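Local coordinates for protein gamma-glutamyl cyclotransferase (Homo sapiens, PDB 3CRY) that catalyses the release of 5-oxoproline from gamma-glutamyl dipeptides, works as a homodimer, and may contribute to glutathione homeostasis, at residues E15-G23 against E119-M127; N35-A44 against G81-N90. The protein carries 1 engineered substitution. All coordinates share one frame; numbering follows the deposited sequence.

Contact 1. Residues E15-G23 against E119-M127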
# COMPACT_ATOMS: atom_id res chain seq x y z
N GLU A 15 10.20 8.43 19.82
CA GLU A 15 8.92 8.86 20.37
C GLU A 15 7.96 9.26 19.23
O GLU A 15 6.74 9.25 19.43
CB GLU A 15 9.19 10.03 21.34
CG GLU A 15 7.97 10.82 21.86
CD GLU A 15 7.61 10.52 23.32
OE1 GLU A 15 6.40 10.56 23.65
OE2 GLU A 15 8.52 10.27 24.13
N SER A 16 8.51 9.60 18.06
CA SER A 16 7.73 10.22 16.97
C SER A 16 7.78 9.45 15.66
O SER A 16 8.64 8.60 15.44
CB SER A 16 8.23 11.64 16.71
OG SER A 16 8.08 12.43 17.88
N PHE A 17 6.84 9.77 14.77
CA PHE A 17 6.87 9.27 13.41
C PHE A 17 6.48 10.40 12.45
O PHE A 17 5.89 11.39 12.87
CB PHE A 17 5.98 8.03 13.23
CG PHE A 17 4.50 8.33 13.22
CD1 PHE A 17 3.80 8.49 14.42
CD2 PHE A 17 3.81 8.45 12.01
CE1 PHE A 17 2.43 8.75 14.41
CE2 PHE A 17 2.44 8.71 11.99
CZ PHE A 17 1.74 8.87 13.19
N LEU A 18 6.80 10.22 11.18
CA LEU A 18 6.49 11.24 10.16
C LEU A 18 5.36 10.71 9.28
O LEU A 18 5.36 9.54 8.90
CB LEU A 18 7.72 11.54 9.32
CG LEU A 18 8.95 12.07 10.08
CD1 LEU A 18 10.09 12.25 9.14
CD2 LEU A 18 8.62 13.39 10.79
N TYR A 19 4.42 11.60 8.95
CA TYR A 19 3.20 11.25 8.21
C TYR A 19 3.12 12.15 6.97
O TYR A 19 3.17 13.37 7.08
CB TYR A 19 1.96 11.43 9.12
CG TYR A 19 0.65 11.54 8.34
CD1 TYR A 19 0.28 10.56 7.40
CD2 TYR A 19 -0.22 12.61 8.55
CE1 TYR A 19 -0.91 10.67 6.66
CE2 TYR A 19 -1.42 12.71 7.83
CZ TYR A 19 -1.76 11.76 6.89
OH TYR A 19 -2.92 11.86 6.17
N PHE A 20 3.00 11.54 5.78
CA PHE A 20 2.93 12.29 4.52
C PHE A 20 1.47 12.42 4.08
O PHE A 20 0.81 11.41 3.76
CB PHE A 20 3.77 11.58 3.43
CG PHE A 20 3.69 12.22 2.05
CD1 PHE A 20 4.39 13.41 1.78
CD2 PHE A 20 2.94 11.62 1.02
CE1 PHE A 20 4.33 14.01 0.49
CE2 PHE A 20 2.90 12.20 -0.26
CZ PHE A 20 3.60 13.40 -0.52
N ALA A 21 0.98 13.66 4.15
CA ALA A 21 -0.40 13.98 3.72
C ALA A 21 -0.46 14.59 2.34
O ALA A 21 0.31 15.48 2.03
CB ALA A 21 -1.05 14.93 4.72
N TYR A 22 -1.41 14.13 1.51
CA TYR A 22 -1.60 14.68 0.17
C TYR A 22 -3.05 15.12 -0.16
O TYR A 22 -3.31 15.61 -1.28
CB TYR A 22 -1.10 13.65 -0.86
CG TYR A 22 -1.77 12.30 -0.76
CD1 TYR A 22 -3.04 12.08 -1.34
CD2 TYR A 22 -1.15 11.26 -0.06
CE1 TYR A 22 -3.68 10.85 -1.22
CE2 TYR A 22 -1.79 9.99 0.04
CZ TYR A 22 -3.04 9.81 -0.53
OH TYR A 22 -3.67 8.60 -0.43
N GLY A 23 -3.97 14.91 0.78
CA GLY A 23 -5.40 15.22 0.60
C GLY A 23 -5.85 16.29 1.58
O GLY A 23 -5.14 17.30 1.74
N GLU A 119 16.13 12.92 1.52
CA GLU A 119 15.13 11.85 1.56
C GLU A 119 14.60 11.64 2.98
O GLU A 119 15.37 11.61 3.96
CB GLU A 119 15.68 10.55 0.98
CG GLU A 119 14.62 9.46 0.79
CD GLU A 119 15.09 8.37 -0.15
OE1 GLU A 119 15.69 7.39 0.33
OE2 GLU A 119 14.83 8.50 -1.37
N ILE A 120 13.28 11.47 3.08
CA ILE A 120 12.58 11.27 4.36
C ILE A 120 11.70 10.03 4.26
O ILE A 120 11.00 9.86 3.27
CB ILE A 120 11.57 12.42 4.65
CG1 ILE A 120 12.15 13.79 4.34
CG2 ILE A 120 11.06 12.34 6.09
CD1 ILE A 120 11.35 14.89 4.96
N THR A 121 11.73 9.17 5.28
CA THR A 121 10.82 8.00 5.31
C THR A 121 9.53 8.32 6.07
O THR A 121 9.58 8.71 7.25
CB THR A 121 11.52 6.76 5.91
OG1 THR A 121 12.71 6.49 5.15
CG2 THR A 121 10.61 5.53 5.87
N CYS A 122 8.38 8.12 5.41
CA CYS A 122 7.09 8.50 5.99
C CYS A 122 6.02 7.41 5.97
O CYS A 122 6.00 6.58 5.07
CB CYS A 122 6.49 9.68 5.21
SG CYS A 122 7.45 11.19 5.26
N ARG A 123 5.14 7.44 6.96
CA ARG A 123 3.87 6.70 6.89
C ARG A 123 2.89 7.48 6.00
O ARG A 123 2.85 8.71 6.03
CB ARG A 123 3.30 6.54 8.30
CG ARG A 123 2.08 5.60 8.46
CD ARG A 123 1.61 5.61 9.92
NE ARG A 123 0.67 4.52 10.26
CZ ARG A 123 1.05 3.27 10.57
NH1 ARG A 123 2.34 2.92 10.56
NH2 ARG A 123 0.14 2.34 10.87
N SER A 124 2.13 6.76 5.18
CA SER A 124 1.02 7.35 4.43
C SER A 124 -0.05 6.28 4.22
O SER A 124 -0.02 5.23 4.90
CB SER A 124 1.51 7.94 3.08
OG SER A 124 0.57 8.90 2.58
N TYR A 125 -0.99 6.56 3.30
CA TYR A 125 -2.18 5.73 3.05
C TYR A 125 -2.55 5.83 1.60
O TYR A 125 -2.38 6.90 1.00
CB TYR A 125 -3.39 6.23 3.87
CG TYR A 125 -3.13 6.18 5.36
CD1 TYR A 125 -3.45 5.03 6.09
CD2 TYR A 125 -2.54 7.26 6.02
CE1 TYR A 125 -3.20 4.96 7.46
CE2 TYR A 125 -2.28 7.19 7.40
CZ TYR A 125 -2.61 6.04 8.10
OH TYR A 125 -2.35 5.98 9.44
N LEU A 126 -3.03 4.72 1.04
CA LEU A 126 -3.68 4.78 -0.28
C LEU A 126 -4.79 3.74 -0.42
O LEU A 126 -4.85 2.78 0.37
CB LEU A 126 -2.64 4.71 -1.40
CG LEU A 126 -1.75 3.44 -1.45
CD1 LEU A 126 -2.50 2.19 -1.89
CD2 LEU A 126 -0.55 3.71 -2.38
N MET A 127 -5.68 3.93 -1.40
CA MET A 127 -6.79 2.99 -1.62
C MET A 127 -6.30 1.82 -2.48
O MET A 127 -5.51 2.02 -3.41
CB MET A 127 -7.92 3.68 -2.38
CG MET A 127 -8.54 4.82 -1.64
SD MET A 127 -9.79 5.61 -2.72
CE MET A 127 -10.20 6.99 -1.66

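Contact 2. Residues N35-A44 against G81-N90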
# COMPACT_ATOMS: atom_id res chain seq x y z
N ASN A 35 -6.33 15.15 15.09
CA ASN A 35 -4.92 15.01 15.44
C ASN A 35 -4.31 16.31 15.96
O ASN A 35 -3.38 16.86 15.35
CB ASN A 35 -4.11 14.46 14.25
CG ASN A 35 -4.77 13.27 13.61
OD1 ASN A 35 -4.67 12.14 14.10
ND2 ASN A 35 -5.51 13.52 12.53
N PRO A 36 -4.81 16.82 17.11
CA PRO A 36 -4.42 18.17 17.52
C PRO A 36 -2.94 18.40 17.83
O PRO A 36 -2.48 19.54 17.78
CB PRO A 36 -5.30 18.46 18.76
CG PRO A 36 -6.03 17.23 19.06
CD PRO A 36 -5.76 16.18 18.04
N SER A 37 -2.18 17.34 18.10
CA SER A 37 -0.75 17.55 18.42
C SER A 37 0.20 17.38 17.20
O SER A 37 1.41 17.53 17.35
CB SER A 37 -0.30 16.70 19.60
OG SER A 37 -0.34 15.33 19.28
N ALA A 38 -0.36 17.07 16.03
CA ALA A 38 0.44 17.04 14.79
C ALA A 38 1.17 18.37 14.61
O ALA A 38 0.59 19.44 14.81
CB ALA A 38 -0.46 16.76 13.59
N ALA A 39 2.44 18.29 14.23
CA ALA A 39 3.23 19.49 13.98
C ALA A 39 3.79 19.49 12.56
O ALA A 39 4.28 18.46 12.08
CB ALA A 39 4.36 19.58 14.99
N PHE A 40 3.69 20.63 11.88
CA PHE A 40 4.30 20.78 10.55
C PHE A 40 5.78 20.45 10.62
O PHE A 40 6.50 20.96 11.48
CB PHE A 40 4.12 22.20 10.01
CG PHE A 40 4.79 22.42 8.66
CD1 PHE A 40 4.13 22.09 7.48
CD2 PHE A 40 6.09 22.95 8.58
CE1 PHE A 40 4.76 22.29 6.23
CE2 PHE A 40 6.72 23.15 7.33
CZ PHE A 40 6.05 22.80 6.16
N PHE A 41 6.23 19.60 9.69
CA PHE A 41 7.65 19.20 9.59
C PHE A 41 8.31 19.74 8.33
O PHE A 41 9.33 20.43 8.41
CB PHE A 41 7.78 17.68 9.71
CG PHE A 41 9.20 17.18 9.82
CD1 PHE A 41 9.87 17.22 11.04
CD2 PHE A 41 9.83 16.60 8.72
CE1 PHE A 41 11.18 16.73 11.16
CE2 PHE A 41 11.15 16.11 8.83
CZ PHE A 41 11.82 16.17 10.05
N CYS A 42 7.75 19.43 7.15
CA CYS A 42 8.25 20.02 5.90
C CYS A 42 7.33 19.71 4.73
O CYS A 42 6.43 18.87 4.86
CB CYS A 42 9.64 19.47 5.58
SG CYS A 42 9.71 17.72 5.15
N VAL A 43 7.55 20.41 3.61
CA VAL A 43 6.93 20.11 2.33
C VAL A 43 7.82 19.09 1.63
O VAL A 43 9.05 19.16 1.74
CB VAL A 43 6.84 21.38 1.46
CG1 VAL A 43 6.30 21.06 0.07
CG2 VAL A 43 5.93 22.41 2.15
N ALA A 44 7.21 18.14 0.94
CA ALA A 44 8.00 17.10 0.26
C ALA A 44 7.33 16.55 -1.00
O ALA A 44 6.10 16.65 -1.15
CB ALA A 44 8.36 15.97 1.23
N GLY A 81 3.21 16.98 -1.10
CA GLY A 81 2.40 16.94 0.10
C GLY A 81 3.12 17.58 1.28
O GLY A 81 4.19 18.17 1.13
N VAL A 82 2.50 17.43 2.45
CA VAL A 82 3.02 17.97 3.71
C VAL A 82 3.39 16.80 4.60
O VAL A 82 2.59 15.87 4.78
CB VAL A 82 1.96 18.84 4.46
CG1 VAL A 82 2.42 19.13 5.92
CG2 VAL A 82 1.71 20.15 3.69
N VAL A 83 4.61 16.86 5.15
CA VAL A 83 5.06 15.91 6.16
C VAL A 83 4.74 16.48 7.54
O VAL A 83 5.17 17.61 7.88
CB VAL A 83 6.57 15.58 6.03
CG1 VAL A 83 6.99 14.61 7.11
CG2 VAL A 83 6.87 14.97 4.62
N TRP A 84 3.97 15.71 8.31
CA TRP A 84 3.62 16.03 9.70
C TRP A 84 4.40 15.17 10.69
O TRP A 84 4.54 13.96 10.49
CB TRP A 84 2.12 15.79 9.94
CG TRP A 84 1.21 16.66 9.10
CD1 TRP A 84 0.60 16.30 7.94
CD2 TRP A 84 0.84 18.02 9.36
NE1 TRP A 84 -0.14 17.35 7.44
CE2 TRP A 84 -0.02 18.42 8.30
CE3 TRP A 84 1.12 18.94 10.40
CZ2 TRP A 84 -0.58 19.73 8.23
CZ3 TRP A 84 0.56 20.23 10.32
CH2 TRP A 84 -0.28 20.61 9.23
N LYS A 85 4.89 15.78 11.76
CA LYS A 85 5.50 15.01 12.85
C LYS A 85 4.45 14.73 13.91
O LYS A 85 3.78 15.66 14.41
CB LYS A 85 6.66 15.80 13.47
CG LYS A 85 7.47 15.02 14.50
CD LYS A 85 8.59 15.93 15.01
CE LYS A 85 9.71 15.15 15.65
NZ LYS A 85 10.62 16.11 16.36
N MET A 86 4.30 13.46 14.25
CA MET A 86 3.28 13.02 15.21
C MET A 86 3.87 12.09 16.26
O MET A 86 4.90 11.44 16.01
CB MET A 86 2.15 12.34 14.45
CG MET A 86 1.32 13.32 13.61
SD MET A 86 0.08 12.51 12.57
CE MET A 86 -1.08 12.01 13.83
N ASN A 87 3.24 12.02 17.43
CA ASN A 87 3.68 11.06 18.45
C ASN A 87 3.26 9.64 18.10
O ASN A 87 2.18 9.41 17.57
CB ASN A 87 3.19 11.44 19.85
CG ASN A 87 3.90 10.65 20.94
OD1 ASN A 87 3.56 9.49 21.21
ND2 ASN A 87 4.90 11.26 21.56
N LYS A 88 4.13 8.67 18.39
CA LYS A 88 3.81 7.26 18.07
C LYS A 88 2.55 6.76 18.79
O LYS A 88 1.88 5.84 18.32
CB LYS A 88 5.02 6.34 18.30
CG LYS A 88 5.96 6.31 17.11
CD LYS A 88 7.09 5.29 17.30
CE LYS A 88 8.10 5.39 16.17
NZ LYS A 88 9.45 4.93 16.61
N SER A 89 2.20 7.40 19.91
CA SER A 89 0.91 7.14 20.59
C SER A 89 -0.34 7.41 19.72
O SER A 89 -1.46 6.98 20.08
CB SER A 89 0.82 7.99 21.87
OG SER A 89 0.86 9.37 21.56
N ASN A 90 -0.11 8.10 18.60
CA ASN A 90 -1.13 8.55 17.65
C ASN A 90 -1.41 7.56 16.50
O ASN A 90 -2.41 7.69 15.80
CB ASN A 90 -0.67 9.88 17.02
CG ASN A 90 -1.75 10.94 16.97
OD1 ASN A 90 -2.79 10.78 16.32
ND2 ASN A 90 -1.49 12.07 17.63
O HOH W 1 0.60 13.57 17.28

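Contact 1. Residues E15-G23 against E119-M127
Ile120 meets Leu18 methyl to methyl, CG2 against CD1, the two branched chains crossing at about a right angle; Ile120 has two conformers, so how tight this touch is remains doubtful. Cys122 sets its CB 3.8 Å from Phe20 CB and its SG near Leu18 CB, a small residue suiting the spot where the two strands cross. Arg123 carries the backbone bridge opposite Tyr19: its N gives a hydrogen bond to Leu18 O at 2.9 Å, and its O takes one from Phe20 N at 2.8 Å. Strands 16-21 and 119-126 are the two outermost of the five-stranded sheet, and this single bridge, with their directions 57° apart, links the two edge strands, drawing the sheet round into the barrel-like core of the cyclotransferase fold. Beyond it the extended Arg123 chain lays CD against the Phe17 ring, 3.8 Å from CE2, and its NH2 pairs with Asp95 and with Glu109 of the second subunit. The first torsion of Ser124 (chi1 -159°), with OG anti to N, turns the hydroxyl to the edge of the Tyr22 ring and toward Phe20 O, to which it donates at 2.8 Å. Tyr125 presents its ring edge to Tyr19 CE1, while its OH bonds to Asp95. The Tyr125 carbonyl O lies at the edge of the Tyr22 ring, in plane, and accepts from Tyr22 OH at 2.6 Å, the donor tilted 31° from the carbonyl plane. A phenylalanine in place of Tyr22 would probably leave this carbonyl without its hydroxyl partner and the ring, part of an inferred substrate-binding residue, less firmly tethered.

Contact 2. Residues N35-A44 against G81-N90
Val83 O receives two backbone donors, Phe41 N at 2.9 Å and Cys42 N at 3.2 Å, the signature of a classic beta bulge in this antiparallel pair. The extra residue shifts the register by one and lets Phe41, with CG anti to its N (chi1 -172°), lie alongside Val83, its CD2 3.8 Å from Val83 CG1. Branched Val83 fills the tight part: its other methyl, CG2, meets Ala44 CB, and its CB lies beside Cys42 SG. Val82 CG1 lies over one face of the Trp84 indole, toward its rim. Buried too are Ala38 and Met86, CB against CG, and Asn35, whose amide Gln97 OE1 and Ile31 O hold through ND2; Met86 CE merely packs 3.6 Å from Asn35 OD1.

The other side faces solvent. Exposed Phe40 turns inward its N and CB, which meet Trp84, and CD1, which meets Val82. Ala39 and Lys85 form a hydrogen-bonded pair, the lysine's extended chain suiting its exposed place. At the type I turn Asn35-Ala38, a water accepts from Asn87 N and bonds Ser37 OG at 2.8 Å. Helix 28-34 covers Ala38 and Trp84 through Ile31, Trp84 NE1 bonds to Asn25 O, and strand 16-21 runs along the other edge of strand 77-87.

The centres of contact 1 and contact 2 lie about 8 Å apart, and strand 77-87 joins them, for it pairs with 35-44 in contact 2 and also with strand 16-21 of contact 1, where Tyr19 O lies 2.8 Å from Trp84 N, a probable hydrogen bond. Contact 1 stands nearer the active site: the Tyr125 side chain is about 4 Å from that of Gln98, the engineered residue at the position of the catalytic proton acceptor, against about 7 Å for the Asn35 side chain of contact 2. A bound acetate, probably from the crystallisation liquor, sits about 5 Å from the side chain of Tyr19, one of the inferred substrate-binding residues.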